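Local coordinates for OLD nuclease (PDB 6P74), which degrades linear and supercoiled double-stranded DNA in the 5'-to-3' direction with divalent metal ions and also hydrolyses ATP in a separate ATPase domain, at residues Val429-Val434 and Phe473-Ser478; Trp435-Arg440 and Lys448-Asn453; Glu377-Arg382 and Asp491-Ile496. All coordinates share one frame; numbering follows the deposited sequence.

Contact 1 of 3, residues Val429-Val434 and Phe473-Ser478; sequences VHDEDV and FVVQPS. With SM (samarium (III) ion), chain O.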
# COMPACT_ATOMS: atom_id res chain seq x y z
N VAL A 429 -17.40 39.17 -4.48
CA VAL A 429 -18.47 40.15 -4.65
C VAL A 429 -18.72 40.80 -3.30
O VAL A 429 -18.86 40.10 -2.29
CB VAL A 429 -19.80 39.55 -5.16
CG1 VAL A 429 -20.57 40.59 -5.97
CG2 VAL A 429 -19.59 38.27 -5.92
N HIS A 430 -18.84 42.12 -3.29
CA HIS A 430 -19.26 42.80 -2.07
C HIS A 430 -19.99 44.10 -2.43
O HIS A 430 -19.93 44.59 -3.56
CB HIS A 430 -18.05 43.07 -1.17
CG HIS A 430 -17.10 44.06 -1.75
ND1 HIS A 430 -17.30 45.42 -1.65
CD2 HIS A 430 -15.95 43.90 -2.45
CE1 HIS A 430 -16.30 46.05 -2.25
NE2 HIS A 430 -15.47 45.15 -2.74
N ASP A 431 -20.65 44.67 -1.43
CA ASP A 431 -21.34 45.95 -1.61
C ASP A 431 -20.36 47.11 -1.54
O ASP A 431 -19.33 47.04 -0.86
CB ASP A 431 -22.43 46.14 -0.53
CG ASP A 431 -23.64 45.21 -0.73
OD1 ASP A 431 -23.76 44.65 -1.83
OD2 ASP A 431 -24.46 45.02 0.21
N GLU A 432 -20.70 48.19 -2.23
CA GLU A 432 -19.91 49.41 -2.10
C GLU A 432 -20.13 50.06 -0.74
O GLU A 432 -19.17 50.40 -0.04
CB GLU A 432 -20.25 50.38 -3.23
CG GLU A 432 -19.40 51.66 -3.26
CD GLU A 432 -20.03 52.71 -4.19
OE1 GLU A 432 -21.18 52.49 -4.61
OE2 GLU A 432 -19.40 53.75 -4.49
N ASP A 433 -21.39 50.25 -0.35
CA ASP A 433 -21.74 50.81 0.97
C ASP A 433 -21.29 52.26 1.13
O ASP A 433 -20.88 52.67 2.22
CB ASP A 433 -21.20 49.95 2.10
CG ASP A 433 -22.02 48.71 2.30
OD1 ASP A 433 -23.24 48.79 2.05
OD2 ASP A 433 -21.48 47.67 2.71
N VAL A 434 -21.38 53.03 0.06
CA VAL A 434 -21.13 54.46 0.06
C VAL A 434 -22.44 55.13 -0.31
O VAL A 434 -23.12 54.70 -1.25
CB VAL A 434 -20.02 54.81 -0.94
CG1 VAL A 434 -19.90 56.34 -1.16
CG2 VAL A 434 -18.72 54.13 -0.50
N PHE A 473 -16.09 42.11 -7.96
CA PHE A 473 -17.32 42.74 -8.44
C PHE A 473 -17.95 43.54 -7.31
O PHE A 473 -18.06 43.04 -6.18
CB PHE A 473 -18.28 41.67 -8.97
CG PHE A 473 -17.75 40.94 -10.18
CD1 PHE A 473 -16.72 40.01 -10.04
CD2 PHE A 473 -18.20 41.24 -11.45
CE1 PHE A 473 -16.19 39.36 -11.15
CE2 PHE A 473 -17.69 40.57 -12.56
CZ PHE A 473 -16.69 39.63 -12.41
N VAL A 474 -18.35 44.78 -7.59
CA VAL A 474 -18.88 45.65 -6.54
C VAL A 474 -20.34 45.95 -6.84
O VAL A 474 -20.66 46.52 -7.89
CB VAL A 474 -18.07 46.94 -6.40
CG1 VAL A 474 -18.66 47.74 -5.25
CG2 VAL A 474 -16.56 46.61 -6.14
N VAL A 475 -21.22 45.59 -5.91
CA VAL A 475 -22.64 45.95 -6.03
C VAL A 475 -22.83 47.36 -5.48
O VAL A 475 -22.60 47.60 -4.29
CB VAL A 475 -23.54 44.96 -5.29
CG1 VAL A 475 -25.01 45.36 -5.53
CG2 VAL A 475 -23.29 43.55 -5.76
N GLN A 476 -23.24 48.29 -6.35
CA GLN A 476 -23.43 49.72 -6.06
C GLN A 476 -24.90 50.06 -5.94
O GLN A 476 -25.65 49.84 -6.91
CB GLN A 476 -22.83 50.56 -7.20
CG GLN A 476 -21.43 50.19 -7.58
CD GLN A 476 -20.83 51.26 -8.44
OE1 GLN A 476 -20.96 51.22 -9.66
NE2 GLN A 476 -20.20 52.25 -7.82
N PRO A 477 -25.37 50.65 -4.83
CA PRO A 477 -24.59 50.87 -3.62
C PRO A 477 -24.52 49.63 -2.75
O PRO A 477 -23.60 49.53 -1.95
CB PRO A 477 -25.36 51.98 -2.89
CG PRO A 477 -26.79 51.85 -3.40
CD PRO A 477 -26.63 51.42 -4.85
N SER A 478 -25.46 48.70 -2.91
CA SER A 478 -25.48 47.49 -2.09
C SER A 478 -26.47 46.50 -2.69
O SER A 478 -27.39 46.89 -3.41
CB SER A 478 -25.90 47.78 -0.65
OG SER A 478 -27.24 48.27 -0.64
SM SM O . -25.07 44.45 2.42
O HOH W 1 -25.08 47.04 2.51
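Val429-Asp431 and Phe473-Val475 run as neighbouring parallel strands, their axes 4.7 Å apart at closest approach and their directions 30° from parallel, and His430 bonds to the residues flanking its bridge partner Val474: His430 N donates to Phe473 O, and Val475 N to His430 O. The ladder goes on beyond the strand end, where Glu432 N reaches Val475 O at 2.9 Å. One residue further, Asp433 N donates to Pro477 O at 2.8 Å. A cis peptide bond precedes Pro477.

On the face of Val429, Asp431 and Val475, Val429 CG1 touches Val475 CG2 at 4.0 Å. Asp431 lays its carboxylate against Ser478, CG lying 3.2 Å from Ser478 CA, and the two oxygens divide the work. OD1 accepts from the backbone N of Leu479, while Asp431 OD2 binds the samarium ion at 2.4 Å; Glu480 completes the protein side of this site. A water on the ion donates to Asp433 OD1, a second-shell link consistent with the inferred role of Asp433 in binding a divalent metal. On the opposite face His430 lies alongside Val474, with NE2 3.9 Å from Val474 CG2. Its ND1 donates to Asp431 O from above the carbonyl plane; Asp431 O lies close to the ring plane, so the bond helps to set the ring's rotation. Glu432, extended with CG anti to the backbone N (chi1 -175°), receives a weak bond from Gln476 NE2.

Asp431 and Asp433 form the DxD element of a Toprim fold. Ser478 N-caps helix 479-483 through Ala481 N. In the four-stranded parallel sheet, strand 426-431 lies between 372-376 and the outermost 472-475; helix 513-523 covers Val429 and Phe473, and helices 409-422 and 443-467 flank His430.

Contact 2 of 3, residues Trp435-Arg440 and Lys448-Asn453; sequences WPIDER and KQEQEN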
# COMPACT_ATOMS: atom_id res chain seq x y z
N TRP A 435 -22.81 56.16 0.44
CA TRP A 435 -24.14 56.73 0.30
C TRP A 435 -24.05 58.24 0.17
O TRP A 435 -23.20 58.85 0.82
CB TRP A 435 -25.01 56.35 1.50
CG TRP A 435 -25.06 54.87 1.67
CD1 TRP A 435 -24.28 54.09 2.51
CD2 TRP A 435 -25.91 53.97 0.96
NE1 TRP A 435 -24.61 52.77 2.35
CE2 TRP A 435 -25.61 52.66 1.41
CE3 TRP A 435 -26.91 54.14 -0.01
CZ2 TRP A 435 -26.27 51.53 0.92
CZ3 TRP A 435 -27.55 53.03 -0.49
CH2 TRP A 435 -27.23 51.74 -0.03
N PRO A 436 -24.88 58.87 -0.65
CA PRO A 436 -24.85 60.34 -0.72
C PRO A 436 -25.24 60.95 0.62
O PRO A 436 -26.07 60.42 1.36
CB PRO A 436 -25.88 60.67 -1.81
CG PRO A 436 -26.78 59.49 -1.83
CD PRO A 436 -25.88 58.32 -1.59
N ILE A 437 -24.62 62.09 0.92
CA ILE A 437 -24.86 62.76 2.19
C ILE A 437 -26.15 63.55 2.10
O ILE A 437 -26.39 64.28 1.12
CB ILE A 437 -23.66 63.64 2.58
CG1 ILE A 437 -22.56 62.79 3.24
CG2 ILE A 437 -24.08 64.70 3.56
CD1 ILE A 437 -21.44 62.39 2.32
N ASP A 438 -27.02 63.38 3.09
CA ASP A 438 -28.26 64.14 3.17
C ASP A 438 -27.93 65.54 3.67
O ASP A 438 -27.68 65.75 4.86
CB ASP A 438 -29.25 63.42 4.08
CG ASP A 438 -30.57 64.17 4.24
OD1 ASP A 438 -30.90 65.04 3.39
OD2 ASP A 438 -31.26 63.90 5.25
N GLU A 439 -27.93 66.51 2.76
CA GLU A 439 -27.57 67.88 3.12
C GLU A 439 -28.55 68.51 4.10
O GLU A 439 -28.23 69.56 4.68
CB GLU A 439 -27.44 68.74 1.87
CG GLU A 439 -26.44 68.19 0.85
CD GLU A 439 -25.04 67.99 1.42
OE1 GLU A 439 -24.75 68.58 2.49
OE2 GLU A 439 -24.23 67.26 0.80
N ARG A 440 -29.72 67.91 4.33
CA ARG A 440 -30.65 68.42 5.34
C ARG A 440 -30.39 67.87 6.74
O ARG A 440 -30.90 68.44 7.71
CB ARG A 440 -32.09 68.10 4.93
CG ARG A 440 -32.54 68.72 3.61
CD ARG A 440 -33.90 68.21 3.20
NE ARG A 440 -34.85 69.30 2.98
CZ ARG A 440 -35.12 69.82 1.78
NH1 ARG A 440 -34.51 69.35 0.70
NH2 ARG A 440 -35.99 70.82 1.68
N LYS A 448 -20.64 62.09 10.15
CA LYS A 448 -20.48 60.64 10.29
C LYS A 448 -20.69 59.92 8.96
O LYS A 448 -19.98 58.95 8.67
CB LYS A 448 -21.41 60.09 11.35
CG LYS A 448 -20.79 60.20 12.72
CD LYS A 448 -21.71 59.74 13.83
CE LYS A 448 -21.03 59.95 15.16
NZ LYS A 448 -21.93 59.66 16.30
N GLN A 449 -21.66 60.35 8.16
CA GLN A 449 -21.80 59.79 6.82
C GLN A 449 -20.52 59.96 6.00
O GLN A 449 -20.04 59.01 5.38
CB GLN A 449 -22.98 60.42 6.10
CG GLN A 449 -24.31 59.76 6.40
CD GLN A 449 -25.40 60.25 5.45
OE1 GLN A 449 -25.57 59.70 4.35
NE2 GLN A 449 -26.12 61.31 5.85
N GLU A 450 -19.96 61.17 5.98
CA GLU A 450 -18.71 61.37 5.27
C GLU A 450 -17.65 60.40 5.76
O GLU A 450 -16.97 59.74 4.96
CB GLU A 450 -18.21 62.79 5.44
CG GLU A 450 -18.46 63.67 4.29
CD GLU A 450 -18.25 65.09 4.69
OE1 GLU A 450 -17.12 65.60 4.48
OE2 GLU A 450 -19.20 65.68 5.24
N GLN A 451 -17.48 60.31 7.08
CA GLN A 451 -16.43 59.47 7.62
C GLN A 451 -16.70 58.00 7.31
O GLN A 451 -15.77 57.26 6.97
CB GLN A 451 -16.29 59.70 9.11
CG GLN A 451 -15.59 60.98 9.46
CD GLN A 451 -15.86 61.41 10.89
OE1 GLN A 451 -16.68 60.80 11.60
NE2 GLN A 451 -15.20 62.50 11.31
N GLU A 452 -17.95 57.57 7.39
CA GLU A 452 -18.27 56.20 7.03
C GLU A 452 -18.00 55.92 5.55
O GLU A 452 -17.46 54.86 5.20
CB GLU A 452 -19.72 55.88 7.38
CG GLU A 452 -19.91 55.61 8.86
CD GLU A 452 -21.35 55.77 9.32
OE1 GLU A 452 -21.54 56.02 10.53
OE2 GLU A 452 -22.27 55.67 8.46
N ASN A 453 -18.36 56.85 4.66
CA ASN A 453 -18.05 56.67 3.24
C ASN A 453 -16.55 56.49 3.03
O ASN A 453 -16.13 55.57 2.31
CB ASN A 453 -18.58 57.85 2.42
CG ASN A 453 -20.08 57.80 2.27
OD1 ASN A 453 -20.70 56.79 2.57
ND2 ASN A 453 -20.67 58.88 1.78
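Gln449, Ile437 and Asn453 account for most of the surface buried where the extended chain Trp435-Asp438 passes residues 449-453 of helix 443-467. The side chains of Ile437 and Gln449 run antiparallel alongside each other. Ile437 CG1, anti to the carbonyl carbon (chi1 -82°), is thereby placed 3.7 Å from Gln449 CB. Ile437 CD1 lies 3.8 Å from Glu450 CG, where the two side chains cross at about a right angle, and 3.6 Å from Asn453 ND2. The amide end of Gln449 lies beside the backbone of Pro436-Asp438.

Between strand 426-431 and helix 443-467 of the Toprim domain, this loop travels outward and the helix returns beside it, so the contact closes a short excursion in the crossover from one parallel strand to the next. Asp438 OD1 accepts from Arg440 N at 3.2 Å, forming an Asx turn.

Asn453 holds the inner end. Its side-chain amide grips one backbone residue by both polar groups: Asn453 ND2 donates to Trp435 O at 2.7 Å, with the acceptor close to the amide plane, and Asn453 OD1 accepts from Trp435 N at 3.1 Å. This second donor stands above the carbonyl plane of the amide, 40° out of it, although its N-H points well at the oxygen (164°). With both ends of the amide engaged, its rotation is defined. The indole of Trp435 leads away from the helix and packs on Pro477 and Ser478, the latter an inferred metal-binding residue.

Contact 3 of 3, residues Glu377-Arg382 and Asp491-Ile496; sequences EGYGDR and DKPYRI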
# COMPACT_ATOMS: atom_id res chain seq x y z
N GLU A 377 -19.76 38.75 1.52
CA GLU A 377 -19.66 39.36 2.85
C GLU A 377 -20.36 38.54 3.92
O GLU A 377 -19.82 38.35 5.02
CB GLU A 377 -20.24 40.76 2.86
CG GLU A 377 -19.47 41.76 2.05
CD GLU A 377 -20.22 43.09 1.95
OE1 GLU A 377 -20.24 43.82 2.95
OE2 GLU A 377 -20.81 43.37 0.89
N GLY A 378 -21.58 38.08 3.65
CA GLY A 378 -22.45 37.74 4.76
C GLY A 378 -23.51 36.73 4.40
O GLY A 378 -23.57 36.22 3.28
N TYR A 379 -24.33 36.41 5.41
CA TYR A 379 -25.30 35.33 5.26
C TYR A 379 -26.29 35.64 4.14
O TYR A 379 -26.54 34.80 3.27
CB TYR A 379 -26.01 35.11 6.59
CG TYR A 379 -27.11 34.09 6.51
CD1 TYR A 379 -26.82 32.73 6.59
CD2 TYR A 379 -28.44 34.48 6.34
CE1 TYR A 379 -27.83 31.78 6.51
CE2 TYR A 379 -29.44 33.55 6.26
CZ TYR A 379 -29.14 32.20 6.35
OH TYR A 379 -30.15 31.28 6.26
N GLY A 380 -26.85 36.85 4.15
CA GLY A 380 -27.76 37.24 3.08
C GLY A 380 -27.13 37.17 1.70
O GLY A 380 -27.81 36.84 0.72
N ASP A 381 -25.84 37.45 1.59
CA ASP A 381 -25.21 37.40 0.28
C ASP A 381 -25.06 35.96 -0.20
O ASP A 381 -25.22 35.68 -1.40
CB ASP A 381 -23.86 38.11 0.31
CG ASP A 381 -23.96 39.49 0.94
OD1 ASP A 381 -24.69 40.36 0.37
OD2 ASP A 381 -23.33 39.71 2.01
N ARG A 382 -24.75 35.05 0.71
CA ARG A 382 -24.66 33.64 0.35
C ARG A 382 -26.01 33.12 -0.14
O ARG A 382 -26.10 32.49 -1.20
CB ARG A 382 -24.16 32.83 1.54
CG ARG A 382 -23.86 31.39 1.20
CD ARG A 382 -22.89 30.79 2.20
NE ARG A 382 -22.49 29.48 1.74
CZ ARG A 382 -23.19 28.37 1.96
NH1 ARG A 382 -24.32 28.41 2.65
NH2 ARG A 382 -22.75 27.22 1.47
N ASP A 491 -32.12 39.27 5.17
CA ASP A 491 -31.56 37.93 5.32
C ASP A 491 -32.60 36.82 5.28
O ASP A 491 -32.23 35.65 5.44
CB ASP A 491 -30.73 37.83 6.62
CG ASP A 491 -31.60 37.82 7.89
OD1 ASP A 491 -32.85 38.01 7.82
OD2 ASP A 491 -31.01 37.61 8.98
N LYS A 492 -33.87 37.14 5.09
CA LYS A 492 -34.92 36.12 5.03
C LYS A 492 -34.86 35.38 3.69
O LYS A 492 -35.14 35.99 2.65
CB LYS A 492 -36.29 36.77 5.26
CG LYS A 492 -36.43 37.50 6.59
CD LYS A 492 -37.60 38.49 6.53
CE LYS A 492 -38.68 38.16 7.54
NZ LYS A 492 -38.24 38.53 8.91
N PRO A 493 -34.48 34.09 3.66
CA PRO A 493 -34.28 33.43 2.36
C PRO A 493 -35.49 33.47 1.45
O PRO A 493 -35.32 33.75 0.26
CB PRO A 493 -33.91 31.99 2.76
CG PRO A 493 -33.32 32.12 4.13
CD PRO A 493 -34.09 33.23 4.79
N TYR A 494 -36.71 33.21 1.97
CA TYR A 494 -37.89 33.21 1.11
C TYR A 494 -38.13 34.57 0.47
O TYR A 494 -38.58 34.65 -0.68
CB TYR A 494 -39.12 32.76 1.90
CG TYR A 494 -39.11 31.29 2.24
CD1 TYR A 494 -38.46 30.36 1.42
CD2 TYR A 494 -39.74 30.81 3.40
CE1 TYR A 494 -38.44 29.00 1.74
CE2 TYR A 494 -39.73 29.46 3.73
CZ TYR A 494 -39.09 28.56 2.90
OH TYR A 494 -39.09 27.23 3.24
N ARG A 495 -37.85 35.65 1.20
CA ARG A 495 -37.97 36.98 0.62
C ARG A 495 -36.92 37.21 -0.47
O ARG A 495 -37.24 37.73 -1.55
CB ARG A 495 -37.85 38.04 1.71
CG ARG A 495 -38.18 39.44 1.23
CD ARG A 495 -39.51 39.43 0.46
NE ARG A 495 -39.67 40.59 -0.42
CZ ARG A 495 -40.59 40.68 -1.38
NH1 ARG A 495 -41.43 39.67 -1.59
NH2 ARG A 495 -40.67 41.77 -2.14
N ILE A 496 -35.68 36.83 -0.21
CA ILE A 496 -34.65 37.00 -1.23
C ILE A 496 -35.00 36.17 -2.46
O ILE A 496 -34.87 36.63 -3.60
CB ILE A 496 -33.27 36.61 -0.68
CG1 ILE A 496 -32.82 37.64 0.36
CG2 ILE A 496 -32.26 36.50 -1.83
CD1 ILE A 496 -31.74 37.14 1.30
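Tyr379 turns the edge of its ring to Asp491: the carbonyl oxygen of Asp491 lies in the ring plane, 3.6 Å from Tyr379 CE2. The Asp491 carboxylate plane stands 83° from that of the ring, and the two side chains approach obliquely, with Asp491 CB 4.1 Å from Tyr379 CD2. At the end of the ring, Tyr379 OH comes 3.9 Å from Pro493 CG. Tyr379 CG is anti to the backbone N (chi1 176°), which places CG, and the ring it carries, on the side of Asp491.

Both segments are helix starts in the Toprim domain. Gly378 is the N-cap of helix 379-391, which follows the first strand of the parallel sheet, and Lys492 is the N-cap of helix 493-501. The same start of helix 379-391 bears the inferred metal ligand Asp381, whose CB points away from 491-496, and Glu377, another inferred ligand, just precedes it.

Next along the helix the backbones come close, with Gly380 CA 4.5 Å from Asp491 CA. Ile496 CD1 packs 4.0 Å from Gly380 O, and the Ile496 side chain also touches Val383, Ala384 and Ile485.

All three contacts lie in the Toprim domain and nest along the chain: contact 2 falls inside the loop closed by contact 1, which falls inside that closed by contact 3. The centre of contact 1 is about 16 Å from that of contact 2 and about 15 Å from that of contact 3; the centres of contacts 2 and 3 are about 26 Å apart, and their nearest atoms about 10 Å. Contact 1 meets contact 2 where Pro477 packs on Trp435, and helix 443-467 joins the two strands of contact 1. Glu377 OE2 of contact 3 is 2.7 Å from Asp431 N, a probable hydrogen bond. The inferred metal ligands of 377-382, 429-434 and Ser478 therefore converge around contact 1.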